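Local coordinates for protein vacuolar aminopeptidase 1 (Saccharomyces cerevisiae S288c, PDB 4R8F) that removes N-terminal amino acids, preferably neutral or hydrophobic ones, from peptides as a zinc-dependent vacuolar aminopeptidase, and is the major cargo of the cytoplasm-to-vacuole targeting pathway, at residues A[94-99]-A[109-114]; A[124-129]-A[157-162]; A[45-50]-A[314-319]; A[72-77]-A[279-284]; A[85-90]-A[262-267]. All coordinates share one frame; numbering follows the deposited sequence.

Contact 1. Residues A[94-99]-A[109-114]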
# COMPACT_ATOMS: atom_id res chain seq x y z
N VAL A 94 30.85 23.29 3.56
CA VAL A 94 30.43 23.04 4.92
C VAL A 94 31.00 24.20 5.72
O VAL A 94 32.14 24.60 5.52
CB VAL A 94 31.02 21.71 5.41
CG1 VAL A 94 30.72 21.49 6.88
CG2 VAL A 94 30.50 20.56 4.56
N LYS A 95 30.19 24.74 6.62
CA LYS A 95 30.62 25.84 7.46
C LYS A 95 30.61 25.46 8.91
O LYS A 95 29.73 24.74 9.38
CB LYS A 95 29.73 27.06 7.25
CG LYS A 95 30.07 27.83 6.00
CD LYS A 95 29.35 29.16 5.96
CE LYS A 95 29.65 29.90 4.67
NZ LYS A 95 31.01 30.51 4.65
N LEU A 96 31.62 25.95 9.62
CA LEU A 96 31.71 25.82 11.05
C LEU A 96 30.55 26.60 11.64
O LEU A 96 30.34 27.76 11.28
CB LEU A 96 33.03 26.39 11.54
CG LEU A 96 33.71 25.67 12.70
CD1 LEU A 96 34.39 24.41 12.20
CD2 LEU A 96 34.71 26.60 13.36
N LYS A 97 29.77 25.98 12.52
CA LYS A 97 28.67 26.68 13.17
C LYS A 97 29.20 27.73 14.15
O LYS A 97 30.32 27.59 14.65
CB LYS A 97 27.74 25.70 13.88
CG LYS A 97 26.89 24.85 12.94
CD LYS A 97 25.61 24.40 13.62
CE LYS A 97 24.91 23.30 12.84
NZ LYS A 97 25.27 21.95 13.37
N PRO A 98 28.41 28.79 14.42
CA PRO A 98 28.77 29.88 15.35
C PRO A 98 29.28 29.40 16.71
O PRO A 98 30.19 30.00 17.28
CB PRO A 98 27.45 30.64 15.51
CG PRO A 98 26.73 30.41 14.22
CD PRO A 98 27.16 29.08 13.69
N VAL A 99 28.66 28.35 17.23
CA VAL A 99 29.20 27.55 18.32
C VAL A 99 29.42 26.17 17.74
O VAL A 99 28.47 25.41 17.54
CB VAL A 99 28.25 27.47 19.54
CG1 VAL A 99 28.85 26.59 20.64
CG2 VAL A 99 27.95 28.86 20.08
N GLY A 109 37.39 13.96 18.87
CA GLY A 109 37.06 15.39 18.84
C GLY A 109 36.21 15.70 17.63
O GLY A 109 36.49 15.22 16.53
N ARG A 110 35.16 16.50 17.82
CA ARG A 110 34.24 16.84 16.74
C ARG A 110 33.78 18.29 16.79
O ARG A 110 33.97 18.98 17.80
CB ARG A 110 33.02 15.91 16.76
CG ARG A 110 33.32 14.46 16.43
CD ARG A 110 32.05 13.64 16.34
NE ARG A 110 31.24 13.79 17.55
CZ ARG A 110 29.95 13.48 17.64
NH1 ARG A 110 29.28 12.98 16.61
NH2 ARG A 110 29.32 13.67 18.80
N ILE A 111 33.17 18.73 15.70
CA ILE A 111 32.73 20.12 15.53
C ILE A 111 31.35 20.16 14.88
O ILE A 111 31.06 19.38 13.98
CB ILE A 111 33.72 20.94 14.68
CG1 ILE A 111 34.15 20.14 13.43
CG2 ILE A 111 34.94 21.32 15.50
CD1 ILE A 111 35.10 20.88 12.51
N ALA A 112 30.51 21.08 15.34
CA ALA A 112 29.21 21.31 14.74
C ALA A 112 29.38 22.15 13.48
O ALA A 112 29.98 23.22 13.51
CB ALA A 112 28.28 22.00 15.73
N VAL A 113 28.84 21.64 12.38
CA VAL A 113 28.96 22.29 11.09
C VAL A 113 27.63 22.24 10.36
O VAL A 113 26.77 21.41 10.65
CB VAL A 113 30.02 21.62 10.20
CG1 VAL A 113 31.38 21.61 10.88
CG2 VAL A 113 29.59 20.21 9.81
N ALA A 114 27.48 23.12 9.38
CA ALA A 114 26.26 23.19 8.60
C ALA A 114 26.60 23.25 7.12
O ALA A 114 27.61 23.84 6.74
CB ALA A 114 25.47 24.42 9.00
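I111 meets L96 across the antiparallel beta hairpin of strands 93-105 and 108-116. The two side chains cross at about a right angle, with I111 CD1 3.6 Å from L96 CD1. With chi1 at 45°, I111 CG1 sits between the backbone N and the carbonyl carbon, and the extended chain beyond it delivers CD1 to the leucine. At A112 the backbone takes over: its O accepts from K97 N at 2.9 Å, and the A112 backbone also bonds that of S100 further along the partner strand. V113 follows as the non-hydrogen-bonded partner of L96, their side chains on the same face of the sheet. V94 also reaches this valine, its CG1 lying 3.4 Å from V113 CB, and L237 of strand 230-239 packs on both valines. The carbonyl of V113 takes a side-chain donor, K97 NZ, at 3.2 Å from V113 O; the ammonium stands above the carbonyl plane, 60° out of it, away from the lone pairs. A114 closes the register as the hydrogen-bonded partner of K95. A114 N donates to K95 O at 2.8 Å, and K95 N returns a nearly straight bond to A114 O at 2.7 Å (173° at the hydrogen). The K95 ammonium forms salt bridges to D236 and D234 of strand 230-239 and a cation-pi contact with Y116. Neighbouring subunits border the hairpin: H358 of one bonds V99 O, and N349 of another bonds R110. On the K95 and A114 face, the lysine chain of K97 runs alongside the strand until K97 CE lies 4.0 Å from A114 CB.

Contact 2. Residues A[124-129]-A[157-162]; sequences WLDRDL and VCRIPS
With chi1 at -54°, D126 holds its carboxylate carbon anti to its own carbonyl carbon, while S162 turns OG into the space between its N and carbonyl carbon (chi1 60°). These torsions set the two oxygens of D126 against the S162 amide and hydroxyl. S162 OG donates to D126 OD2 at 2.6 Å, on the syn lone pair, and S162 N donates to D126 OD1 at 3.1 Å, also from the syn side but 31° out of the carboxylate plane. D126 N bonds I160 O at 2.9 Å, gripping the aspartate by its backbone as well. R159, extended from CG to NE, sets one face of its guanidinium against D126, and NH2 lies 3.1 Å from D126 OD1. That oxygen stands over the guanidinium face, well out of its plane, which makes the salt bridge one of charge alone. Both groups have a second partner on a neighbouring subunit: S436 of that subunit bonds D126 OD2, and its R438 carbonyl accepts from R159 NH2. R438 also forms a salt bridge to D128, so this contact is part of the dodecamer interface. Apolar branches also meet: L125 CD2 lies 3.6 Å from I160 CG2, the two side chains crossing at about a right angle, and L129 CD1 reaches I160 CG1 at 4.2 Å. At the far end L129 N donates to C158 O at 3.0 Å, whereas L129 O is met by C158 N and, weakly, by V157 N. Two consecutive residues facing one across the pair make this end a classic beta bulge.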
# COMPACT_ATOMS: atom_id res chain seq x y z
N TRP A 124 30.46 14.35 -0.49
CA TRP A 124 31.30 14.98 0.54
C TRP A 124 31.91 13.99 1.54
O TRP A 124 32.75 14.38 2.36
CB TRP A 124 30.51 16.06 1.31
CG TRP A 124 30.80 17.45 0.84
CD1 TRP A 124 31.60 18.38 1.44
CD2 TRP A 124 30.31 18.06 -0.36
NE1 TRP A 124 31.62 19.54 0.70
CE2 TRP A 124 30.84 19.37 -0.41
CE3 TRP A 124 29.47 17.63 -1.39
CZ2 TRP A 124 30.56 20.24 -1.46
CZ3 TRP A 124 29.18 18.50 -2.42
CH2 TRP A 124 29.73 19.80 -2.45
N LEU A 125 31.50 12.73 1.48
CA LEU A 125 32.01 11.71 2.40
C LEU A 125 33.40 11.24 1.99
O LEU A 125 33.69 11.06 0.80
CB LEU A 125 31.06 10.52 2.45
CG LEU A 125 29.64 10.81 2.95
CD1 LEU A 125 28.71 9.66 2.60
CD2 LEU A 125 29.63 11.08 4.44
N ASP A 126 34.26 11.04 2.99
CA ASP A 126 35.61 10.52 2.78
C ASP A 126 36.41 11.37 1.80
O ASP A 126 37.02 10.85 0.86
CB ASP A 126 35.56 9.06 2.32
CG ASP A 126 34.75 8.17 3.25
OD1 ASP A 126 34.63 8.50 4.46
OD2 ASP A 126 34.22 7.15 2.78
N ARG A 127 36.39 12.68 2.05
CA ARG A 127 37.20 13.63 1.32
C ARG A 127 38.05 14.38 2.34
O ARG A 127 37.58 14.67 3.44
CB ARG A 127 36.32 14.61 0.54
CG ARG A 127 35.33 13.96 -0.42
CD ARG A 127 35.90 13.74 -1.81
NE ARG A 127 34.89 13.20 -2.73
CZ ARG A 127 35.07 13.01 -4.04
NH1 ARG A 127 36.21 13.32 -4.63
NH2 ARG A 127 34.08 12.52 -4.77
N ASP A 128 39.30 14.66 2.00
CA ASP A 128 40.19 15.39 2.90
C ASP A 128 39.75 16.85 2.96
O ASP A 128 39.71 17.52 1.93
CB ASP A 128 41.64 15.29 2.39
CG ASP A 128 42.13 13.85 2.23
OD1 ASP A 128 41.43 12.91 2.67
OD2 ASP A 128 43.21 13.65 1.65
N LEU A 129 39.41 17.34 4.15
CA LEU A 129 38.86 18.69 4.30
C LEU A 129 39.75 19.62 5.11
O LEU A 129 40.04 19.37 6.27
CB LEU A 129 37.48 18.65 4.93
CG LEU A 129 36.41 17.81 4.22
CD1 LEU A 129 35.12 17.82 5.03
CD2 LEU A 129 36.15 18.30 2.81
N VAL A 157 42.32 18.93 8.17
CA VAL A 157 42.10 18.90 9.61
C VAL A 157 40.91 18.02 9.97
O VAL A 157 40.67 17.78 11.16
CB VAL A 157 41.90 20.30 10.21
CG1 VAL A 157 43.15 21.14 10.01
CG2 VAL A 157 40.67 21.00 9.64
N CYS A 158 40.16 17.55 8.98
CA CYS A 158 38.98 16.76 9.27
C CYS A 158 38.39 16.07 8.05
O CYS A 158 38.87 16.24 6.93
CB CYS A 158 37.93 17.65 9.92
SG CYS A 158 36.86 18.50 8.73
N ARG A 159 37.35 15.29 8.30
CA ARG A 159 36.65 14.55 7.25
C ARG A 159 35.29 14.06 7.76
O ARG A 159 35.11 13.83 8.95
CB ARG A 159 37.55 13.41 6.76
CG ARG A 159 36.94 12.03 6.64
CD ARG A 159 38.00 10.97 6.89
NE ARG A 159 37.62 9.66 6.39
CZ ARG A 159 38.09 9.09 5.28
NH1 ARG A 159 38.97 9.71 4.50
NH2 ARG A 159 37.66 7.88 4.94
N ILE A 160 34.33 13.93 6.84
CA ILE A 160 33.02 13.39 7.16
C ILE A 160 33.03 11.92 6.74
O ILE A 160 33.02 11.62 5.55
CB ILE A 160 31.89 14.13 6.41
CG1 ILE A 160 31.98 15.64 6.65
CG2 ILE A 160 30.53 13.62 6.85
CD1 ILE A 160 31.22 16.46 5.63
N PRO A 161 33.06 11.00 7.72
CA PRO A 161 33.21 9.59 7.40
C PRO A 161 31.91 8.94 6.95
O PRO A 161 30.85 9.25 7.48
CB PRO A 161 33.65 8.98 8.72
CG PRO A 161 33.00 9.83 9.75
CD PRO A 161 32.99 11.22 9.17
N SER A 162 32.01 8.05 5.97
CA SER A 162 30.92 7.13 5.65
C SER A 162 30.99 5.99 6.65
O SER A 162 32.02 5.77 7.29
CB SER A 162 31.06 6.61 4.22
OG SER A 162 32.28 5.90 4.03

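Contact 3. Residues A[45-50]-A[314-319]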
# COMPACT_ATOMS: atom_id res chain seq x y z
N SER A 45 33.04 55.45 1.61
CA SER A 45 33.32 56.86 1.30
C SER A 45 32.69 57.27 -0.02
O SER A 45 32.60 56.47 -0.95
CB SER A 45 34.82 57.11 1.22
OG SER A 45 35.48 56.68 2.40
N ASN A 46 32.25 58.53 -0.10
CA ASN A 46 31.78 59.12 -1.34
C ASN A 46 32.91 59.22 -2.36
O ASN A 46 34.05 59.49 -1.99
CB ASN A 46 31.17 60.50 -1.07
CG ASN A 46 30.81 61.23 -2.33
OD1 ASN A 46 31.60 62.03 -2.83
ND2 ASN A 46 29.63 60.95 -2.88
N TRP A 47 32.59 59.01 -3.64
CA TRP A 47 33.61 58.90 -4.70
C TRP A 47 33.79 60.14 -5.58
O TRP A 47 34.60 60.12 -6.51
CB TRP A 47 33.28 57.72 -5.63
CG TRP A 47 33.25 56.37 -4.96
CD1 TRP A 47 33.63 56.07 -3.69
CD2 TRP A 47 32.85 55.13 -5.56
NE1 TRP A 47 33.46 54.73 -3.45
CE2 TRP A 47 32.99 54.13 -4.59
CE3 TRP A 47 32.38 54.78 -6.83
CZ2 TRP A 47 32.68 52.79 -4.84
CZ3 TRP A 47 32.07 53.45 -7.08
CH2 TRP A 47 32.22 52.47 -6.09
N GLN A 48 33.05 61.22 -5.31
CA GLN A 48 33.17 62.46 -6.11
C GLN A 48 34.61 62.86 -6.42
O GLN A 48 34.96 63.12 -7.57
CB GLN A 48 32.43 63.63 -5.44
CG GLN A 48 31.16 64.05 -6.16
CD GLN A 48 31.42 64.97 -7.35
OE1 GLN A 48 32.34 65.79 -7.32
NE2 GLN A 48 30.61 64.84 -8.40
N ASP A 49 35.44 62.91 -5.38
CA ASP A 49 36.82 63.39 -5.51
C ASP A 49 37.84 62.28 -5.81
O ASP A 49 39.03 62.56 -5.91
CB ASP A 49 37.22 64.16 -4.25
CG ASP A 49 36.38 65.41 -4.04
OD1 ASP A 49 36.05 66.09 -5.04
OD2 ASP A 49 36.03 65.72 -2.88
N SER A 50 37.37 61.04 -5.95
CA SER A 50 38.23 59.92 -6.31
C SER A 50 38.14 59.57 -7.80
O SER A 50 39.05 58.95 -8.34
CB SER A 50 37.86 58.69 -5.48
OG SER A 50 37.77 59.02 -4.11
N VAL A 314 27.69 51.79 -10.85
CA VAL A 314 27.34 52.57 -12.04
C VAL A 314 26.74 53.93 -11.70
O VAL A 314 27.09 54.93 -12.32
CB VAL A 314 26.37 51.77 -12.95
CG1 VAL A 314 25.73 52.67 -14.00
CG2 VAL A 314 27.12 50.63 -13.62
N GLU A 315 25.82 53.99 -10.73
CA GLU A 315 25.23 55.27 -10.33
C GLU A 315 26.28 56.19 -9.71
O GLU A 315 26.35 57.37 -10.04
CB GLU A 315 24.03 55.09 -9.38
CG GLU A 315 23.76 56.34 -8.53
CD GLU A 315 22.30 56.53 -8.16
OE1 GLU A 315 21.70 55.61 -7.56
OE2 GLU A 315 21.76 57.63 -8.45
N ARG A 316 27.08 55.64 -8.80
CA ARG A 316 28.15 56.39 -8.15
C ARG A 316 29.19 56.93 -9.12
O ARG A 316 29.58 58.09 -9.04
CB ARG A 316 28.90 55.50 -7.18
CG ARG A 316 28.12 55.08 -5.95
CD ARG A 316 28.98 55.32 -4.73
NE ARG A 316 28.91 54.24 -3.77
CZ ARG A 316 29.57 54.24 -2.62
NH1 ARG A 316 30.35 55.26 -2.28
NH2 ARG A 316 29.44 53.20 -1.80
N SER A 317 29.66 56.05 -10.01
CA SER A 317 30.68 56.41 -10.99
C SER A 317 30.21 57.54 -11.89
O SER A 317 30.90 58.54 -12.03
CB SER A 317 31.06 55.20 -11.84
OG SER A 317 31.71 54.21 -11.06
N SER A 318 29.04 57.37 -12.49
CA SER A 318 28.48 58.36 -13.39
C SER A 318 28.16 59.68 -12.68
O SER A 318 28.20 60.75 -13.29
CB SER A 318 27.22 57.80 -14.06
OG SER A 318 26.25 57.41 -13.10
N SER A 319 27.85 59.60 -11.39
CA SER A 319 27.62 60.79 -10.57
C SER A 319 28.92 61.56 -10.34
O SER A 319 28.99 62.77 -10.57
CB SER A 319 27.02 60.38 -9.22
OG SER A 319 26.87 61.50 -8.37
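R316 lies flat on W47 in a cation-pi stack that joins helix 309-321 to the loop between strands 39-40 and 56-62. The guanidinium and ring centres are 4.2 Å apart, with the planes at 20°, so the two flat groups overlap nearly parallel. The torsions place each of them there. W47 keeps CG anti to its carbonyl carbon (chi1 -61°), which projects the indole towards the helix; R316 makes the same first turn, then bends at chi2 and chi3, so its chain first runs over the six-membered ring and then puts the guanidinium over the five-membered one. R316 CD accordingly sits 4.0 Å from the six-membered ring centroid in a CH-pi contact, only 13° off the ring normal. Closer to the backbone, R316 CB reaches W47 CE3 at 3.6 Å. The ring nitrogen takes no part as donor to the arginine, since W47 NE1 and R316 NH1, 3.4 Å apart, are both donors; NE1 bonds S42 O instead. Loop carbonyls hold the guanidinium: R316 NH2 bonds E43 O, and NH1 makes a weak bond at 2.9 Å to S45 O, which lies near the guanidinium plane. D327 of a neighbouring subunit adds a long, weak ion pair to R316 and accepts a hydrogen bond from N46 ND2. The amide oxygen of N46 shapes the loop, OD1 accepting from Q48 N in an Asx turn. At the edge of the indole, near its plane, S317 OG, hydrogen-bonded to V313 O, lies 4.1 Å from W47 CZ3.

Contact 4. Residues A[72-77]-A[279-284]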
# COMPACT_ATOMS: atom_id res chain seq x y z
N LEU A 72 36.10 52.98 -16.52
CA LEU A 72 35.24 54.08 -16.98
C LEU A 72 36.02 54.99 -17.92
O LEU A 72 37.06 55.55 -17.55
CB LEU A 72 34.73 54.88 -15.78
CG LEU A 72 33.92 56.13 -16.09
CD1 LEU A 72 32.70 55.82 -16.95
CD2 LEU A 72 33.50 56.81 -14.79
N GLY A 73 35.51 55.14 -19.14
CA GLY A 73 36.17 55.95 -20.16
C GLY A 73 35.98 57.43 -19.94
O GLY A 73 34.93 57.87 -19.47
N LYS A 74 37.01 58.20 -20.28
CA LYS A 74 36.97 59.67 -20.20
C LYS A 74 35.82 60.25 -21.02
O LYS A 74 35.21 61.24 -20.63
CB LYS A 74 38.30 60.23 -20.72
CG LYS A 74 38.44 61.74 -20.74
CD LYS A 74 39.80 62.13 -21.31
CE LYS A 74 40.16 63.58 -21.03
NZ LYS A 74 39.61 64.51 -22.05
N ASN A 75 35.52 59.60 -22.14
CA ASN A 75 34.50 60.05 -23.07
C ASN A 75 33.20 59.26 -22.99
O ASN A 75 32.38 59.31 -23.91
CB ASN A 75 35.06 59.96 -24.48
CG ASN A 75 36.40 60.66 -24.60
OD1 ASN A 75 36.57 61.78 -24.13
ND2 ASN A 75 37.37 59.99 -25.22
N TRP A 76 32.99 58.53 -21.89
CA TRP A 76 31.77 57.77 -21.73
C TRP A 76 30.58 58.70 -21.57
O TRP A 76 30.69 59.81 -21.05
CB TRP A 76 31.87 56.82 -20.53
CG TRP A 76 30.63 56.01 -20.38
CD1 TRP A 76 30.25 54.95 -21.16
CD2 TRP A 76 29.59 56.21 -19.43
NE1 TRP A 76 29.04 54.48 -20.74
CE2 TRP A 76 28.61 55.23 -19.67
CE3 TRP A 76 29.39 57.13 -18.39
CZ2 TRP A 76 27.44 55.13 -18.92
CZ3 TRP A 76 28.23 57.03 -17.64
CH2 TRP A 76 27.27 56.04 -17.90
N ARG A 77 29.42 58.23 -22.03
CA ARG A 77 28.17 58.96 -21.96
C ARG A 77 27.06 57.94 -21.79
O ARG A 77 27.25 56.77 -22.11
CB ARG A 77 27.94 59.77 -23.24
CG ARG A 77 28.79 59.27 -24.41
CD ARG A 77 28.20 59.63 -25.76
NE ARG A 77 28.99 59.17 -26.92
CZ ARG A 77 30.31 59.30 -27.08
NH1 ARG A 77 31.09 59.92 -26.20
NH2 ARG A 77 30.88 58.82 -28.19
N ASN A 279 43.91 52.84 -22.59
CA ASN A 279 44.12 54.11 -21.92
C ASN A 279 42.73 54.68 -21.74
O ASN A 279 41.99 54.85 -22.71
CB ASN A 279 45.01 55.05 -22.75
CG ASN A 279 45.52 56.23 -21.94
OD1 ASN A 279 44.80 56.78 -21.09
ND2 ASN A 279 46.76 56.63 -22.19
N THR A 280 42.38 54.96 -20.50
CA THR A 280 41.03 55.37 -20.16
C THR A 280 40.71 56.74 -20.77
O THR A 280 39.55 57.08 -20.98
CB THR A 280 40.82 55.34 -18.62
OG1 THR A 280 39.46 55.04 -18.32
CG2 THR A 280 41.23 56.65 -17.99
N GLU A 281 41.76 57.51 -21.07
CA GLU A 281 41.62 58.84 -21.68
C GLU A 281 41.16 58.81 -23.14
O GLU A 281 40.62 59.79 -23.64
CB GLU A 281 42.95 59.60 -21.59
CG GLU A 281 43.40 59.88 -20.17
CD GLU A 281 44.69 60.68 -20.12
OE1 GLU A 281 45.68 60.18 -19.54
OE2 GLU A 281 44.72 61.79 -20.69
N GLU A 282 41.37 57.68 -23.81
CA GLU A 282 40.96 57.51 -25.20
C GLU A 282 39.76 56.57 -25.31
O GLU A 282 39.51 56.02 -26.38
CB GLU A 282 42.10 56.93 -26.03
CG GLU A 282 43.50 57.40 -25.66
CD GLU A 282 44.59 56.47 -26.17
OE1 GLU A 282 44.25 55.37 -26.68
OE2 GLU A 282 45.78 56.83 -26.06
N SER A 283 39.02 56.39 -24.22
CA SER A 283 37.93 55.43 -24.19
C SER A 283 36.59 56.12 -23.96
O SER A 283 36.50 57.09 -23.22
CB SER A 283 38.15 54.38 -23.10
OG SER A 283 37.16 53.37 -23.15
N ASP A 284 35.57 55.59 -24.61
CA ASP A 284 34.19 56.03 -24.41
C ASP A 284 33.32 54.89 -23.87
O ASP A 284 32.09 54.96 -23.95
CB ASP A 284 33.61 56.59 -25.71
CG ASP A 284 33.74 55.64 -26.89
OD1 ASP A 284 34.31 54.54 -26.72
OD2 ASP A 284 33.29 56.01 -27.99
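K74 lays its aliphatic chain along the backbone of T280 and E281. CG is anti to the backbone N (chi1 179°), and the next two torsions are also extended, so the methylenes run out in line. K74 CB touches T280 O at 3.4 Å and is also near the CA of E281. CG passes E281 O more loosely, and K74 CD then meets that same carbonyl, 3.4 Å from E281 O, with the CB of E281 alongside. Only at chi4 does the chain bend, and K74 NZ stays 5.9 Å from E281 OE2, beyond any ion pair, where a crystal neighbour also touches the lysine. Two backbone bonds fix the register. K74 N donates to T280 O at 2.9 Å with a nearly straight hydrogen (170°), and N75 N donates to S283 O at 2.9 Å. Having no side chain, G73 brings its CA to 3.3 Å from S283 O. W76 presents the edge of its ring to the same segment, CD1 lying 3.3 Å from D284 O, while its NE1 bonds G81 O and its ring meets F286 edge-to-face. R77 and D284 form only a long salt bridge, charge against charge, with the guanidinium and carboxylate planes steeply inclined. The arrangement is that of a type I beta turn, G73 to W76, at the end of strand 66-72, docked on the connection that leads into the adjacent, antiparallel strand 286-292, a connection that itself opens with an Asx turn at N279.

Contact 5. Residues A[85-90]-A[262-267]; sequences IGSHVD and LCSFAA
Polar approaches concentrate on S87 and S264. S264 OG, anti to its own carbonyl carbon at chi1 -65°, comes 2.8 Å from H88 O and 3.1 Å from S87 OG. Each hydroxyl also has a hydrogen-bonding partner in the preceding turn of the helix: S264 OG pairs with D260 O, and S87 OG with D260 OD2. S87 reaches the helix because its OG is anti to the backbone N (chi1 -168°), which points it at the turn between D260 and S264; C263 CB also lies 3.7 Å from S87 OG.

Apolar contacts flank this polar centre. At the start of the segment, I85 CG2, anti to the backbone N, packs 3.6 Å from A267 CB. At the other end V89 CG1 lies 3.8 Å from S264 CB.

H88, a zinc ligand, points away from the helix, from the strand's other side. H88 NE2 hydrogen-bonds D341 OD1, and the ring also touches E295 and E296. D90 is placed as a second-shell residue, consistent with its bonds: OD1 receives weak ones from H88 ND1 and E295 N, and OD2 accepts from E296 N. D259, near the start of helix 258-276, binds both zinc ions.

The axes of strand segment 85-88 and helix segment 262-267 run 143° apart, 7.4 Å at closest; these belong to strand 83-88 and helix 258-276. The strand lies between 286-292 and 336-340 in the large mixed sheet; L291 of the former touches S87, V89 and S264, and helix 445-465 covers I85.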
# COMPACT_ATOMS: atom_id res chain seq x y z
N ILE A 85 29.82 41.89 -17.13
CA ILE A 85 29.81 40.46 -16.85
C ILE A 85 29.50 40.31 -15.37
O ILE A 85 30.16 40.92 -14.53
CB ILE A 85 31.12 39.76 -17.23
CG1 ILE A 85 31.37 39.90 -18.73
CG2 ILE A 85 31.03 38.28 -16.86
CD1 ILE A 85 32.71 39.37 -19.20
N GLY A 86 28.47 39.52 -15.07
CA GLY A 86 28.08 39.23 -13.69
C GLY A 86 28.25 37.75 -13.43
O GLY A 86 27.86 36.92 -14.24
N SER A 87 28.83 37.42 -12.28
CA SER A 87 29.09 36.03 -11.92
C SER A 87 29.09 35.89 -10.40
O SER A 87 28.98 36.89 -9.69
CB SER A 87 30.45 35.61 -12.48
OG SER A 87 30.61 34.20 -12.40
N HIS A 88 29.19 34.66 -9.91
CA HIS A 88 29.23 34.46 -8.46
C HIS A 88 30.49 33.72 -8.03
O HIS A 88 31.06 32.93 -8.78
CB HIS A 88 27.94 33.80 -7.93
CG HIS A 88 27.70 32.40 -8.42
ND1 HIS A 88 28.06 31.29 -7.69
CD2 HIS A 88 27.09 31.94 -9.54
CE1 HIS A 88 27.70 30.20 -8.34
NE2 HIS A 88 27.12 30.56 -9.47
N VAL A 89 30.94 34.04 -6.81
CA VAL A 89 32.17 33.47 -6.26
C VAL A 89 31.95 32.57 -5.04
O VAL A 89 32.89 31.90 -4.61
CB VAL A 89 33.21 34.57 -5.90
CG1 VAL A 89 33.85 35.12 -7.17
CG2 VAL A 89 32.59 35.68 -5.05
N ASP A 90 30.73 32.54 -4.50
CA ASP A 90 30.41 31.57 -3.45
C ASP A 90 30.30 30.18 -4.07
O ASP A 90 29.93 30.04 -5.23
CB ASP A 90 29.13 31.93 -2.68
CG ASP A 90 27.88 31.81 -3.53
OD1 ASP A 90 27.91 32.25 -4.71
OD2 ASP A 90 26.85 31.31 -3.02
N LEU A 262 34.89 29.24 -11.91
CA LEU A 262 35.37 29.06 -13.27
C LEU A 262 35.02 30.24 -14.18
O LEU A 262 35.90 30.76 -14.88
CB LEU A 262 34.79 27.76 -13.85
CG LEU A 262 35.19 27.35 -15.27
CD1 LEU A 262 36.69 27.45 -15.49
CD2 LEU A 262 34.70 25.94 -15.55
N CYS A 263 33.76 30.66 -14.18
CA CYS A 263 33.35 31.83 -14.96
C CYS A 263 33.92 33.12 -14.37
O CYS A 263 34.33 34.01 -15.11
CB CYS A 263 31.82 31.95 -15.03
SG CYS A 263 30.98 30.69 -16.01
N SER A 264 33.93 33.20 -13.05
CA SER A 264 34.48 34.36 -12.35
C SER A 264 35.93 34.60 -12.74
O SER A 264 36.32 35.72 -13.08
CB SER A 264 34.37 34.18 -10.84
OG SER A 264 33.02 34.13 -10.45
N PHE A 265 36.73 33.54 -12.69
CA PHE A 265 38.13 33.61 -13.09
C PHE A 265 38.26 34.04 -14.55
O PHE A 265 39.01 34.95 -14.87
CB PHE A 265 38.81 32.26 -12.88
CG PHE A 265 40.27 32.25 -13.19
CD1 PHE A 265 41.20 32.61 -12.23
CD2 PHE A 265 40.73 31.87 -14.44
CE1 PHE A 265 42.56 32.61 -12.51
CE2 PHE A 265 42.08 31.86 -14.74
CZ PHE A 265 43.00 32.23 -13.77
N ALA A 266 37.51 33.39 -15.43
CA ALA A 266 37.58 33.67 -16.86
C ALA A 266 37.21 35.12 -17.18
O ALA A 266 37.88 35.77 -17.97
CB ALA A 266 36.69 32.71 -17.64
N ALA A 267 36.14 35.61 -16.55
CA ALA A 267 35.67 36.98 -16.75
C ALA A 267 36.66 38.02 -16.24
O ALA A 267 36.90 39.03 -16.91
CB ALA A 267 34.32 37.18 -16.09

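In the fold
Contacts 3, 4 and 5 are nested along the chain: 45-50 pairs with 314-319 outermost, 72-77 with 279-284 inside it, and 85-90 with 262-267 inside that. Contacts 1 and 2 follow each other within the innermost loop, in and beside the six-stranded antiparallel sheet, so that part is inserted between strands of the nine-stranded mixed sheet. The centre of contact 5 is about 5 Å from the centre of the chain, beside the zinc ligands. Contacts 3 and 4, about 16 Å between centres, touch where S318 packs on W76. Contacts 1 and 2, about 13 Å between centres, meet through V94 and W124. Contacts 1, 2 and 3 border neighbouring subunits of the dodecamer; contacts 4 and 5 border none.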